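Local atomic coordinates of 6-aminohexanoate-dimer hydrolase (Bacillus anthracis, PDB entry 4GB7), a protein that probably hydrolyses the amide bond of 6-aminohexanoate dimers, by-products of nylon manufacture, using a serine beta-lactamase-like fold. Residues A148-L153 and E255-I260; S245-N250 and Q358-H363; L318-Y323 and D336-Q341. One frame throughout, in Å; residues are numbered along the deposited sequence.

Contact 1: A148-L153 and E255-I260; sequences AIIQSL and ETLAWI
Ile150 and Leu257 join two buried helices, 143-155 and 251-265, of the serine beta-lactamase fold. Helix 143-155 begins at Lys143, just after Ser140; the two fit an SxxK pattern and are probably the nucleophile and its lysine partner, as in the family; the side chain of Leu257 lies near that pattern without touching it. Of 148-153 and 255-260, these two residues bring their backbones nearest, Ile150 CA lying 7.2 Å from Leu257 CA. The two side chains cross at about a right angle. Ile150 does most of the reaching: its CG1 branch stands beside the backbone N and away from the carbonyl carbon (chi1 -73°), and a second bend (chi2 -69°) carries CD1 across to the other helix. There CD1 rests 4.0 Å from Leu257 CD2, and on the backbone side it comes 3.6 Å from Leu257 O, a van der Waals approach to the peptide. Behind it, Ile150 CG1 lies 4.0 Å from Leu257 CB, so the isoleucine branch crosses over the leucine near its base and touches both CB and one methyl. Ile260, one turn further on, adds a looser touch, its CG2 4.5 Å from Ile150 CD1. Branched aliphatic residues suit this apolar interior, where Leu161 also meets Ile150 while Leu185 and Met186 of helix 182-186 cover Leu257. Ser152 serves its own helix instead: its small hydroxyl folds back on the preceding turn, and Ser152 OG bonds to Ala148 O at 2.9 Å, on the face of that carbonyl opposite the one used by Ser152 N.

Contact 2: S245-N250 and Q358-H363; sequences SVFSYN and QWWIPH
The six-membered ring of Trp360 meets both Phe247 and Tyr249, but the two partners are turned differently against it. Phe247 presents its edge to the indole face in an offset edge-to-face pair, the planes at 68° and the centroids 5.7 Å apart. Its leading atom, Phe247 CZ, lies 3.8 Å from Trp360 CH2. Tyr249 is turned much less, its plane only 31° from that of the indole, an oblique pairing in which Tyr249 CE1 approaches Trp360 CZ2 to 3.6 Å. Being two apart on an extended backbone, Phe247 and Tyr249 leave it on the same side, and with CG anti to the backbone N in both (chi1 175° for Phe247) their rings extend toward the tryptophan. The loop leads into helix 251-265, and Tyr249 heads what looks like the YxN element of the serine beta-lactamase fold: its OH is hydrogen-bonded to Ser140 of the probable SxxK motif, consistent with a place in the active site. A bound nitrate, probably from the crystallisation liquor, also lies close to this hydroxyl. Asn250, next in line, caps the helix, OD1 accepting from the backbone N of Gly252. Tryptophan suits position 360 because one large ring can meet two aromatic neighbours and still offer an N-H. That N-H points to a water at the edge of the indole, in its plane, 2.9 Å from Trp360 NE1; the same water is 2.8 Å from Tyr249 OH. Tyr355 of strand 354-356 extends the aromatic cluster, its ring edge-to-face with Trp360.

Contact 3: L318-Y323 and D336-Q341; sequences LNNGEY and DIKNVQ
Asn320 meets Lys338 from a left-handed backbone conformation, phi 56°, as the C-prime residue of the Schellman motif that ends helix 307-318. A type I' turn from Asn319 to Glu322 then leads into strand 322-323. Asparagine tolerates positive phi better than most residues with a side chain, and Gly321 follows, where phi is positive again. Asn320 also offers an amide oxygen, and this carries the contact: Lys338 NZ donates to Asn320 OD1 at 3.2 Å. The ammonium lies in the carbonyl plane, on a lone pair, with a C=O...N angle of 131°. Asn320 OD1 is shared with the hydroxyl of Thr334, on helix 332-338, so this helix grips the amide oxygen from two of its residues. Lysine suits the exposed last turn of that helix because its long chain can span the gap; a bend at chi3 (-67°) interrupts an otherwise extended chain, and the side chains cross at about a right angle. Held there, the ammonium lies near the carbonyl end of helix 307-318, whose dipole would probably favour a positive charge. A water links it to that helix end, accepting from Lys338 NZ at 3.1 Å and donating to Leu318 O at 2.7 Å.

Contact 1 is buried and held by van der Waals packing of aliphatic side chains, whereas the touching residues of contacts 2 and 3 are partly or fully exposed, and there polar atoms and a bridging water take part: an aromatic cluster in one, a single lysine-amide bond in the other. Contacts 1 and 2 are neighbours along the chain, for the loop 245-250 runs into the helix that carries 255-260, and both lie close to the probable SxxK site. Contact 3 is nested in the chain loop closed by contact 2, and the two touch: His363 NE2 lies 2.8 Å from Val340 O, a probable hydrogen bond, and Ile361 packs on Val340. The centres of all three are about 17 to 18 Å apart.

Contact 1: A148-L153 and E255-I260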
ATOM      1  N   ALA A 148      10.875   1.670   0.335  1.00 17.15           N
ATOM      2  CA  ALA A 148      11.951   1.010  -0.406  1.00 18.39           C
ATOM      3  C   ALA A 148      12.956   2.005  -0.946  1.00 17.14           C
ATOM      4  O   ALA A 148      14.166   1.743  -0.878  1.00 19.28           O
ATOM      5  CB  ALA A 148      11.370   0.190  -1.539  1.00 17.34           C
ATOM      6  N   ILE A 149      12.459   3.125  -1.490  1.00 16.82           N
ATOM      7  CA  ILE A 149      13.322   4.167  -2.072  1.00 16.47           C
ATOM      8  C   ILE A 149      14.070   4.884  -0.966  1.00 16.89           C
ATOM      9  O   ILE A 149      15.278   5.192  -1.138  1.00 19.39           O
ATOM     10  CB  ILE A 149      12.561   5.162  -3.008  1.00 18.49           C
ATOM     11  CG1 ILE A 149      11.976   4.356  -4.199  1.00 20.98           C
ATOM     12  CG2 ILE A 149      13.476   6.305  -3.488  1.00 18.26           C
ATOM     13  CD1 ILE A 149      10.884   5.064  -4.981  1.00 25.00           C
ATOM     14  N   ILE A 150      13.401   5.163   0.154  1.00 17.84           N
ATOM     15  CA  ILE A 150      14.122   5.734   1.296  1.00 16.97           C
ATOM     16  C   ILE A 150      15.305   4.866   1.744  1.00 18.05           C
ATOM     17  O   ILE A 150      16.454   5.360   1.951  1.00 19.22           O
ATOM     18  CB  ILE A 150      13.199   5.991   2.497  1.00 17.96           C
ATOM     19  CG1 ILE A 150      12.296   7.218   2.204  1.00 16.97           C
ATOM     20  CG2 ILE A 150      14.020   6.222   3.782  1.00 17.74           C
ATOM     21  CD1 ILE A 150      12.956   8.600   2.138  1.00 18.93           C
ATOM     22  N   GLN A 151      15.060   3.572   1.831  1.00 19.07           N
ATOM     23  CA  GLN A 151      16.114   2.614   2.235  1.00 18.45           C
ATOM     24  C   GLN A 151      17.263   2.621   1.228  1.00 18.40           C
ATOM     25  O   GLN A 151      18.449   2.608   1.620  1.00 20.57           O
ATOM     26  CB  GLN A 151      15.568   1.206   2.398  1.00 19.60           C
ATOM     27  CG  GLN A 151      16.484   0.264   3.182  1.00 20.88           C
ATOM     28  CD  GLN A 151      16.667   0.739   4.614  1.00 24.92           C
ATOM     29  OE1 GLN A 151      15.696   1.104   5.295  1.00 24.09           O
ATOM     30  NE2 GLN A 151      17.906   0.791   5.065  1.00 23.05           N
ATOM     31  N   SER A 152      16.917   2.663  -0.066  1.00 19.36           N
ATOM     32  CA  SER A 152      17.931   2.710  -1.147  1.00 17.56           C
ATOM     33  C   SER A 152      18.770   3.977  -1.001  1.00 20.34           C
ATOM     34  O   SER A 152      19.984   3.912  -1.062  1.00 22.15           O
ATOM     35  CB  SER A 152      17.295   2.670  -2.534  1.00 21.48           C
ATOM     36  OG  SER A 152      16.481   1.520  -2.649  1.00 22.55           O
ATOM     37  N   LEU A 153      18.121   5.128  -0.841  1.00 18.22           N
ATOM     38  CA  LEU A 153      18.863   6.380  -0.714  1.00 18.91           C
ATOM     39  C   LEU A 153      19.761   6.424   0.500  1.00 18.99           C
ATOM     40  O   LEU A 153      20.899   6.996   0.455  1.00 19.34           O
ATOM     41  CB  LEU A 153      17.893   7.567  -0.718  1.00 20.69           C
ATOM     42  CG  LEU A 153      17.172   7.900  -2.020  1.00 21.08           C
ATOM     43  CD1 LEU A 153      16.012   8.828  -1.724  1.00 25.72           C
ATOM     44  CD2 LEU A 153      18.101   8.539  -3.024  1.00 23.61           C
ATOM     45  N   GLU A 255       4.094  10.777   3.336  1.00 17.28           N
ATOM     46  CA  GLU A 255       4.114  11.961   2.459  1.00 16.53           C
ATOM     47  C   GLU A 255       5.366  12.769   2.726  1.00 17.06           C
ATOM     48  O   GLU A 255       5.965  13.310   1.778  1.00 19.90           O
ATOM     49  CB  GLU A 255       2.880  12.821   2.608  1.00 18.54           C
ATOM     50  CG  GLU A 255       1.559  12.148   2.222  1.00 17.34           C
ATOM     51  CD  GLU A 255       1.443  11.684   0.782  1.00 19.72           C
ATOM     52  OE1 GLU A 255       2.280  12.054  -0.084  1.00 19.69           O
ATOM     53  OE2 GLU A 255       0.489  10.893   0.529  1.00 20.70           O
ATOM     54  N   THR A 256       5.782  12.831   3.990  1.00 18.68           N
ATOM     55  CA  THR A 256       7.025  13.554   4.334  1.00 17.38           C
ATOM     56  C   THR A 256       8.249  12.870   3.702  1.00 17.51           C
ATOM     57  O   THR A 256       9.137  13.502   3.102  1.00 17.37           O
ATOM     58  CB  THR A 256       7.173  13.706   5.842  1.00 16.28           C
ATOM     59  OG1 THR A 256       6.045  14.445   6.380  1.00 21.07           O
ATOM     60  CG2 THR A 256       8.483  14.467   6.211  1.00 15.81           C
ATOM     61  N   LEU A 257       8.337  11.581   3.903  1.00 19.68           N
ATOM     62  CA  LEU A 257       9.379  10.765   3.282  1.00 19.18           C
ATOM     63  C   LEU A 257       9.431  10.961   1.763  1.00 16.69           C
ATOM     64  O   LEU A 257      10.479  11.087   1.190  1.00 18.00           O
ATOM     65  CB  LEU A 257       9.187   9.276   3.658  1.00 17.77           C
ATOM     66  CG  LEU A 257       9.421   8.881   5.115  1.00 17.69           C
ATOM     67  CD1 LEU A 257       9.022   7.439   5.382  1.00 20.51           C
ATOM     68  CD2 LEU A 257      10.887   9.124   5.509  1.00 18.88           C
ATOM     69  N   ALA A 258       8.284  10.966   1.103  1.00 17.35           N
ATOM     70  CA  ALA A 258       8.247  11.220  -0.343  1.00 17.86           C
ATOM     71  C   ALA A 258       8.768  12.613  -0.718  1.00 18.93           C
ATOM     72  O   ALA A 258       9.416  12.769  -1.748  1.00 18.37           O
ATOM     73  CB  ALA A 258       6.866  10.951  -0.920  1.00 18.41           C
ATOM     74  N   TRP A 259       8.459  13.625   0.111  1.00 18.61           N
ATOM     75  CA  TRP A 259       8.979  14.960  -0.100  1.00 17.26           C
ATOM     76  C   TRP A 259      10.485  14.958  -0.037  1.00 17.88           C
ATOM     77  O   TRP A 259      11.140  15.550  -0.875  1.00 19.40           O
ATOM     78  CB  TRP A 259       8.370  15.920   0.921  1.00 19.05           C
ATOM     79  CG  TRP A 259       8.507  17.384   0.650  1.00 19.71           C
ATOM     80  CD1 TRP A 259       9.196  18.034  -0.384  1.00 19.21           C
ATOM     81  CD2 TRP A 259       7.875  18.437   1.420  1.00 20.18           C
ATOM     82  NE1 TRP A 259       9.035  19.405  -0.297  1.00 21.81           N
ATOM     83  CE2 TRP A 259       8.268  19.710   0.798  1.00 22.01           C
ATOM     84  CE3 TRP A 259       7.060  18.457   2.537  1.00 20.59           C
ATOM     85  CZ2 TRP A 259       7.815  20.920   1.280  1.00 23.69           C
ATOM     86  CZ3 TRP A 259       6.612  19.681   3.022  1.00 22.24           C
ATOM     87  CH2 TRP A 259       6.993  20.888   2.412  1.00 24.10           C
ATOM     88  N   ILE A 260      11.047  14.187   0.877  1.00 17.47           N
ATOM     89  CA  ILE A 260      12.488  14.017   0.952  1.00 19.71           C
ATOM     90  C   ILE A 260      13.044  13.373  -0.327  1.00 19.14           C
ATOM     91  O   ILE A 260      14.029  13.856  -0.900  1.00 20.11           O
ATOM     92  CB  ILE A 260      12.892  13.190   2.181  1.00 18.96           C
ATOM     93  CG1 ILE A 260      12.532  13.961   3.464  1.00 18.22           C
ATOM     94  CG2 ILE A 260      14.379  12.848   2.178  1.00 21.43           C
ATOM     95  CD1 ILE A 260      12.628  13.162   4.731  1.00 20.50           C
TER

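Contact 2: S245-N250 and Q358-H363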
ATOM      1  N   SER A 245       7.770   7.783  20.369  1.00 26.91           N
ATOM      2  CA  SER A 245       7.255   7.317  21.661  1.00 27.33           C
ATOM      3  C   SER A 245       6.234   6.203  21.576  1.00 27.13           C
ATOM      4  O   SER A 245       6.122   5.393  22.515  1.00 31.57           O
ATOM      5  CB  SER A 245       6.693   8.490  22.465  1.00 27.47           C
ATOM      6  OG  SER A 245       5.490   8.982  21.925  1.00 29.96           O
ATOM      7  N   VAL A 246       5.504   6.150  20.464  1.00 25.73           N
ATOM      8  CA  VAL A 246       4.452   5.139  20.259  1.00 24.43           C
ATOM      9  C   VAL A 246       4.144   5.032  18.759  1.00 24.19           C
ATOM     10  O   VAL A 246       4.368   5.974  18.014  1.00 24.41           O
ATOM     11  CB  VAL A 246       3.152   5.493  21.015  1.00 24.67           C
ATOM     12  CG1 VAL A 246       2.520   6.775  20.459  1.00 25.42           C
ATOM     13  CG2 VAL A 246       2.177   4.327  21.015  1.00 28.62           C
ATOM     14  N   PHE A 247       3.607   3.899  18.353  1.00 24.09           N
ATOM     15  CA  PHE A 247       3.094   3.726  17.005  1.00 24.04           C
ATOM     16  C   PHE A 247       1.828   4.563  16.817  1.00 24.90           C
ATOM     17  O   PHE A 247       0.901   4.499  17.642  1.00 25.24           O
ATOM     18  CB  PHE A 247       2.802   2.244  16.740  1.00 21.95           C
ATOM     19  CG  PHE A 247       2.158   1.961  15.409  1.00 22.95           C
ATOM     20  CD1 PHE A 247       2.928   1.868  14.284  1.00 22.16           C
ATOM     21  CD2 PHE A 247       0.790   1.741  15.299  1.00 22.76           C
ATOM     22  CE1 PHE A 247       2.376   1.558  13.059  1.00 22.10           C
ATOM     23  CE2 PHE A 247       0.220   1.454  14.053  1.00 25.35           C
ATOM     24  CZ  PHE A 247       1.019   1.347  12.935  1.00 23.01           C
ATOM     25  N   SER A 248       1.777   5.315  15.710  1.00 20.34           N
ATOM     26  CA  SER A 248       0.592   6.059  15.303  1.00 23.04           C
ATOM     27  C   SER A 248       0.585   6.089  13.792  1.00 20.95           C
ATOM     28  O   SER A 248       1.387   6.804  13.174  1.00 21.50           O
ATOM     29  CB  SER A 248       0.620   7.494  15.854  1.00 21.91           C
ATOM     30  OG  SER A 248      -0.567   8.177  15.508  1.00 24.16           O
ATOM     31  N   TYR A 249      -0.297   5.288  13.190  1.00 21.47           N
ATOM     32  CA  TYR A 249      -0.347   5.209  11.736  1.00 19.62           C
ATOM     33  C   TYR A 249      -0.795   6.540  11.142  1.00 21.94           C
ATOM     34  O   TYR A 249      -1.852   7.060  11.504  1.00 24.97           O
ATOM     35  CB  TYR A 249      -1.309   4.117  11.346  1.00 21.53           C
ATOM     36  CG  TYR A 249      -1.281   3.703   9.900  1.00 20.63           C
ATOM     37  CD1 TYR A 249      -0.325   2.807   9.414  1.00 24.88           C
ATOM     38  CD2 TYR A 249      -2.246   4.133   9.039  1.00 28.56           C
ATOM     39  CE1 TYR A 249      -0.343   2.374   8.099  1.00 21.01           C
ATOM     40  CE2 TYR A 249      -2.264   3.730   7.715  1.00 27.46           C
ATOM     41  CZ  TYR A 249      -1.321   2.847   7.253  1.00 23.08           C
ATOM     42  OH  TYR A 249      -1.400   2.456   5.951  1.00 22.12           O
ATOM     43  N   ASN A 250       0.009   7.103  10.232  1.00 19.64           N
ATOM     44  CA  ASN A 250      -0.339   8.368   9.625  1.00 19.54           C
ATOM     45  C   ASN A 250       0.195   8.484   8.186  1.00 20.14           C
ATOM     46  O   ASN A 250       1.397   8.428   7.957  1.00 20.85           O
ATOM     47  CB  ASN A 250       0.232   9.511  10.480  1.00 19.33           C
ATOM     48  CG  ASN A 250      -0.470  10.842  10.251  1.00 19.43           C
ATOM     49  OD1 ASN A 250      -0.538  11.348   9.121  1.00 21.57           O
ATOM     50  ND2 ASN A 250      -1.003  11.429  11.355  1.00 24.70           N
ATOM     51  N   GLN A 358       7.399   0.703   6.840  1.00 18.52           N
ATOM     52  CA  GLN A 358       6.176   0.752   6.037  1.00 17.55           C
ATOM     53  C   GLN A 358       5.486  -0.593   5.869  1.00 18.57           C
ATOM     54  O   GLN A 358       4.483  -0.677   5.151  1.00 18.24           O
ATOM     55  CB  GLN A 358       6.337   1.509   4.710  1.00 19.28           C
ATOM     56  CG  GLN A 358       7.005   2.904   4.842  1.00 18.00           C
ATOM     57  CD  GLN A 358       6.092   3.937   5.501  1.00 18.29           C
ATOM     58  OE1 GLN A 358       5.232   4.534   4.849  1.00 21.35           O
ATOM     59  NE2 GLN A 358       6.322   4.199   6.804  1.00 18.26           N
ATOM     60  N   TRP A 359       6.007  -1.629   6.539  1.00 16.59           N
ATOM     61  CA  TRP A 359       5.417  -2.999   6.501  1.00 18.06           C
ATOM     62  C   TRP A 359       4.849  -3.466   7.857  1.00 19.05           C
ATOM     63  O   TRP A 359       5.412  -3.211   8.932  1.00 19.16           O
ATOM     64  CB  TRP A 359       6.471  -4.023   6.081  1.00 16.91           C
ATOM     65  CG  TRP A 359       6.915  -3.868   4.669  1.00 17.95           C
ATOM     66  CD1 TRP A 359       7.971  -3.093   4.187  1.00 16.91           C
ATOM     67  CD2 TRP A 359       6.398  -4.570   3.528  1.00 16.27           C
ATOM     68  NE1 TRP A 359       8.091  -3.233   2.856  1.00 17.93           N
ATOM     69  CE2 TRP A 359       7.161  -4.118   2.397  1.00 17.01           C
ATOM     70  CE3 TRP A 359       5.347  -5.481   3.320  1.00 17.74           C
ATOM     71  CZ2 TRP A 359       6.902  -4.542   1.110  1.00 17.06           C
ATOM     72  CZ3 TRP A 359       5.114  -5.915   2.029  1.00 20.13           C
ATOM     73  CH2 TRP A 359       5.882  -5.455   0.936  1.00 17.67           C
ATOM     74  N   TRP A 360       3.714  -4.158   7.802  1.00 16.81           N
ATOM     75  CA  TRP A 360       3.124  -4.844   8.953  1.00 17.77           C
ATOM     76  C   TRP A 360       3.738  -6.219   9.099  1.00 16.39           C
ATOM     77  O   TRP A 360       3.996  -6.930   8.099  1.00 19.18           O
ATOM     78  CB  TRP A 360       1.614  -5.026   8.808  1.00 17.64           C
ATOM     79  CG  TRP A 360       0.844  -3.735   8.592  1.00 19.31           C
ATOM     80  CD1 TRP A 360       0.647  -3.066   7.408  1.00 20.49           C
ATOM     81  CD2 TRP A 360       0.180  -2.907   9.619  1.00 18.19           C
ATOM     82  NE1 TRP A 360      -0.086  -1.927   7.604  1.00 21.96           N
ATOM     83  CE2 TRP A 360      -0.401  -1.779   8.921  1.00 19.97           C
ATOM     84  CE3 TRP A 360       0.027  -3.002  11.008  1.00 20.37           C
ATOM     85  CZ2 TRP A 360      -1.099  -0.796   9.580  1.00 19.60           C
ATOM     86  CZ3 TRP A 360      -0.730  -2.032  11.656  1.00 18.65           C
ATOM     87  CH2 TRP A 360      -1.266  -0.946  10.971  1.00 19.67           C
ATOM     88  N   ILE A 361       3.955  -6.605  10.353  1.00 18.04           N
ATOM     89  CA  ILE A 361       4.548  -7.891  10.699  1.00 18.09           C
ATOM     90  C   ILE A 361       3.636  -8.547  11.703  1.00 19.09           C
ATOM     91  O   ILE A 361       3.693  -8.220  12.908  1.00 21.13           O
ATOM     92  CB  ILE A 361       5.963  -7.705  11.300  1.00 19.64           C
ATOM     93  CG1 ILE A 361       6.842  -6.928  10.347  1.00 21.85           C
ATOM     94  CG2 ILE A 361       6.567  -9.049  11.656  1.00 21.37           C
ATOM     95  CD1 ILE A 361       8.032  -6.282  10.997  1.00 24.49           C
ATOM     96  N   PRO A 362       2.733  -9.430  11.219  1.00 19.35           N
ATOM     97  CA  PRO A 362       1.729 -10.004  12.108  1.00 21.01           C
ATOM     98  C   PRO A 362       2.249 -11.004  13.137  1.00 19.58           C
ATOM     99  O   PRO A 362       1.505 -11.394  14.021  1.00 23.77           O
ATOM    100  CB  PRO A 362       0.795 -10.756  11.120  1.00 24.45           C
ATOM    101  CG  PRO A 362       1.643 -11.068   9.923  1.00 24.63           C
ATOM    102  CD  PRO A 362       2.508  -9.824   9.821  1.00 21.59           C
ATOM    103  N   HIS A 363       3.464 -11.499  12.944  1.00 17.24           N
ATOM    104  CA  HIS A 363       4.015 -12.650  13.708  1.00 17.67           C
ATOM    105  C   HIS A 363       3.112 -13.852  13.655  1.00 18.51           C
ATOM    106  O   HIS A 363       2.745 -14.428  14.685  1.00 22.33           O
ATOM    107  CB  HIS A 363       4.321 -12.230  15.148  1.00 22.36           C
ATOM    108  CG  HIS A 363       5.369 -11.160  15.227  1.00 23.99           C
ATOM    109  ND1 HIS A 363       5.098  -9.873  15.588  1.00 22.84           N
ATOM    110  CD2 HIS A 363       6.710 -11.192  14.886  1.00 22.24           C
ATOM    111  CE1 HIS A 363       6.237  -9.157  15.517  1.00 19.74           C
ATOM    112  NE2 HIS A 363       7.211  -9.956  15.091  1.00 24.08           N
TER
HETATM  113  O   HOH W   1      -0.618  -0.194   5.319  1.00 23.59           O

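Contact 3: L318-Y323 and D336-Q341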
ATOM      1  N   LEU A 318      10.230 -11.226  -1.852  1.00 20.64           N
ATOM      2  CA  LEU A 318      10.445 -12.595  -1.455  1.00 18.42           C
ATOM      3  C   LEU A 318      11.895 -13.019  -1.717  1.00 22.98           C
ATOM      4  O   LEU A 318      12.498 -13.733  -0.910  1.00 24.22           O
ATOM      5  CB  LEU A 318       9.417 -13.498  -2.130  1.00 21.89           C
ATOM      6  CG  LEU A 318       9.422 -14.934  -1.705  1.00 22.95           C
ATOM      7  CD1 LEU A 318       9.092 -15.097  -0.189  1.00 22.85           C
ATOM      8  CD2 LEU A 318       8.442 -15.711  -2.605  1.00 19.64           C
ATOM      9  N   ASN A 319      12.475 -12.479  -2.781  1.00 20.30           N
ATOM     10  CA  ASN A 319      13.855 -12.748  -3.168  1.00 19.96           C
ATOM     11  C   ASN A 319      14.800 -11.701  -2.673  1.00 19.60           C
ATOM     12  O   ASN A 319      15.894 -11.539  -3.227  1.00 21.75           O
ATOM     13  CB  ASN A 319      13.946 -12.871  -4.686  1.00 20.51           C
ATOM     14  CG  ASN A 319      13.152 -14.047  -5.234  1.00 25.23           C
ATOM     15  OD1 ASN A 319      12.645 -13.968  -6.342  1.00 26.24           O
ATOM     16  ND2 ASN A 319      13.049 -15.137  -4.476  1.00 29.92           N
ATOM     17  N   ASN A 320      14.414 -11.012  -1.600  1.00 20.53           N
ATOM     18  CA  ASN A 320      15.337 -10.098  -0.922  1.00 18.46           C
ATOM     19  C   ASN A 320      15.932  -9.012  -1.823  1.00 19.58           C
ATOM     20  O   ASN A 320      17.092  -8.568  -1.644  1.00 21.09           O
ATOM     21  CB  ASN A 320      16.416 -10.893  -0.186  1.00 21.88           C
ATOM     22  CG  ASN A 320      15.818 -11.960   0.715  1.00 25.61           C
ATOM     23  OD1 ASN A 320      14.904 -11.671   1.512  1.00 26.85           O
ATOM     24  ND2 ASN A 320      16.284 -13.200   0.567  1.00 28.64           N
ATOM     25  N   GLY A 321      15.110  -8.541  -2.761  1.00 20.11           N
ATOM     26  CA  GLY A 321      15.444  -7.424  -3.631  1.00 21.36           C
ATOM     27  C   GLY A 321      16.271  -7.766  -4.857  1.00 19.16           C
ATOM     28  O   GLY A 321      16.699  -6.865  -5.563  1.00 19.64           O
ATOM     29  N   GLU A 322      16.500  -9.066  -5.105  1.00 19.53           N
ATOM     30  CA  GLU A 322      17.257  -9.540  -6.230  1.00 18.26           C
ATOM     31  C   GLU A 322      16.344  -9.921  -7.398  1.00 18.92           C
ATOM     32  O   GLU A 322      15.337 -10.615  -7.203  1.00 21.55           O
ATOM     33  CB  GLU A 322      18.081 -10.752  -5.792  1.00 22.59           C
ATOM     34  CG  GLU A 322      19.146 -11.115  -6.804  1.00 28.89           C
ATOM     35  CD  GLU A 322      20.054 -12.226  -6.352  1.00 37.67           C
ATOM     36  OE1 GLU A 322      20.234 -12.425  -5.135  1.00 49.35           O
ATOM     37  OE2 GLU A 322      20.606 -12.900  -7.231  1.00 46.34           O
ATOM     38  N   TYR A 323      16.730  -9.486  -8.603  1.00 20.90           N
ATOM     39  CA  TYR A 323      16.038  -9.834  -9.894  1.00 19.55           C
ATOM     40  C   TYR A 323      17.086 -10.172 -10.938  1.00 20.02           C
ATOM     41  O   TYR A 323      17.960  -9.342 -11.218  1.00 21.68           O
ATOM     42  CB  TYR A 323      15.178  -8.676 -10.373  1.00 21.72           C
ATOM     43  CG  TYR A 323      14.364  -8.964 -11.609  1.00 16.60           C
ATOM     44  CD1 TYR A 323      13.183  -9.657 -11.513  1.00 21.12           C
ATOM     45  CD2 TYR A 323      14.801  -8.592 -12.869  1.00 18.73           C
ATOM     46  CE1 TYR A 323      12.443  -9.957 -12.642  1.00 22.33           C
ATOM     47  CE2 TYR A 323      14.066  -8.861 -13.987  1.00 18.91           C
ATOM     48  CZ  TYR A 323      12.879  -9.527 -13.868  1.00 19.50           C
ATOM     49  OH  TYR A 323      12.172  -9.856 -14.991  1.00 23.56           O
ATOM     50  N   ASP A 336      15.612  -6.974   7.612  1.00 24.09           N
ATOM     51  CA  ASP A 336      15.257  -6.227   8.816  1.00 24.51           C
ATOM     52  C   ASP A 336      13.828  -6.534   9.271  1.00 23.62           C
ATOM     53  O   ASP A 336      13.558  -6.657  10.469  1.00 26.34           O
ATOM     54  CB  ASP A 336      15.427  -4.726   8.614  1.00 22.87           C
ATOM     55  CG  ASP A 336      16.888  -4.311   8.522  1.00 25.12           C
ATOM     56  OD1 ASP A 336      17.775  -5.175   8.680  1.00 29.53           O
ATOM     57  OD2 ASP A 336      17.149  -3.103   8.264  1.00 28.40           O
ATOM     58  N   ILE A 337      12.925  -6.688   8.314  1.00 20.79           N
ATOM     59  CA  ILE A 337      11.577  -7.045   8.632  1.00 20.96           C
ATOM     60  C   ILE A 337      11.503  -8.403   9.289  1.00 25.40           C
ATOM     61  O   ILE A 337      10.834  -8.571  10.324  1.00 26.77           O
ATOM     62  CB  ILE A 337      10.681  -6.995   7.401  1.00 23.22           C
ATOM     63  CG1 ILE A 337      10.471  -5.530   6.981  1.00 27.87           C
ATOM     64  CG2 ILE A 337       9.378  -7.698   7.682  1.00 25.87           C
ATOM     65  CD1 ILE A 337       9.996  -5.352   5.538  1.00 30.52           C
ATOM     66  N   LYS A 338      12.197  -9.379   8.704  1.00 23.05           N
ATOM     67  CA  LYS A 338      12.154 -10.754   9.213  1.00 29.88           C
ATOM     68  C   LYS A 338      12.810 -10.908  10.575  1.00 26.12           C
ATOM     69  O   LYS A 338      12.470 -11.793  11.311  1.00 29.38           O
ATOM     70  CB  LYS A 338      12.692 -11.722   8.159  1.00 31.83           C
ATOM     71  CG  LYS A 338      11.747 -11.758   6.934  1.00 33.45           C
ATOM     72  CD  LYS A 338      12.138 -12.794   5.885  1.00 38.15           C
ATOM     73  CE  LYS A 338      13.447 -12.444   5.205  1.00 41.00           C
ATOM     74  NZ  LYS A 338      13.716 -13.309   4.016  1.00 38.15           N
ATOM     75  N   ASN A 339      13.689  -9.994  10.937  1.00 24.80           N
ATOM     76  CA  ASN A 339      14.303  -9.981  12.277  1.00 28.62           C
ATOM     77  C   ASN A 339      13.524  -9.219  13.364  1.00 28.27           C
ATOM     78  O   ASN A 339      13.977  -9.155  14.518  1.00 31.42           O
ATOM     79  CB  ASN A 339      15.730  -9.395  12.153  1.00 30.21           C
ATOM     80  CG  ASN A 339      16.696 -10.351  11.501  1.00 34.73           C
ATOM     81  OD1 ASN A 339      16.526 -11.577  11.543  1.00 43.20           O
ATOM     82  ND2 ASN A 339      17.719  -9.801  10.895  1.00 35.19           N
ATOM     83  N   VAL A 340      12.360  -8.647  13.023  1.00 24.57           N
ATOM     84  CA  VAL A 340      11.525  -7.960  14.021  1.00 23.47           C
ATOM     85  C   VAL A 340      10.826  -9.007  14.899  1.00 24.82           C
ATOM     86  O   VAL A 340       9.943  -9.730  14.420  1.00 26.94           O
ATOM     87  CB  VAL A 340      10.515  -6.928  13.412  1.00 24.30           C
ATOM     88  CG1 VAL A 340       9.627  -6.277  14.477  1.00 24.67           C
ATOM     89  CG2 VAL A 340      11.241  -5.822  12.675  1.00 24.62           C
ATOM     90  N   GLN A 341      11.200  -9.070  16.180  1.00 25.78           N
ATOM     91  CA  GLN A 341      10.588 -10.043  17.102  1.00 27.91           C
ATOM     92  C   GLN A 341       9.304  -9.525  17.740  1.00 23.39           C
ATOM     93  O   GLN A 341       9.070  -8.322  17.751  1.00 22.98           O
ATOM     94  CB  GLN A 341      11.577 -10.435  18.194  1.00 31.27           C
ATOM     95  CG  GLN A 341      12.833 -11.041  17.600  1.00 38.65           C
ATOM     96  CD  GLN A 341      13.503 -11.996  18.538  1.00 47.18           C
ATOM     97  OE1 GLN A 341      14.285 -11.591  19.386  1.00 55.06           O
ATOM     98  NE2 GLN A 341      13.202 -13.281  18.386  1.00 64.03           N
TER
HETATM   99  O   HOH W   2      12.067 -14.443   1.618  1.00 36.81           O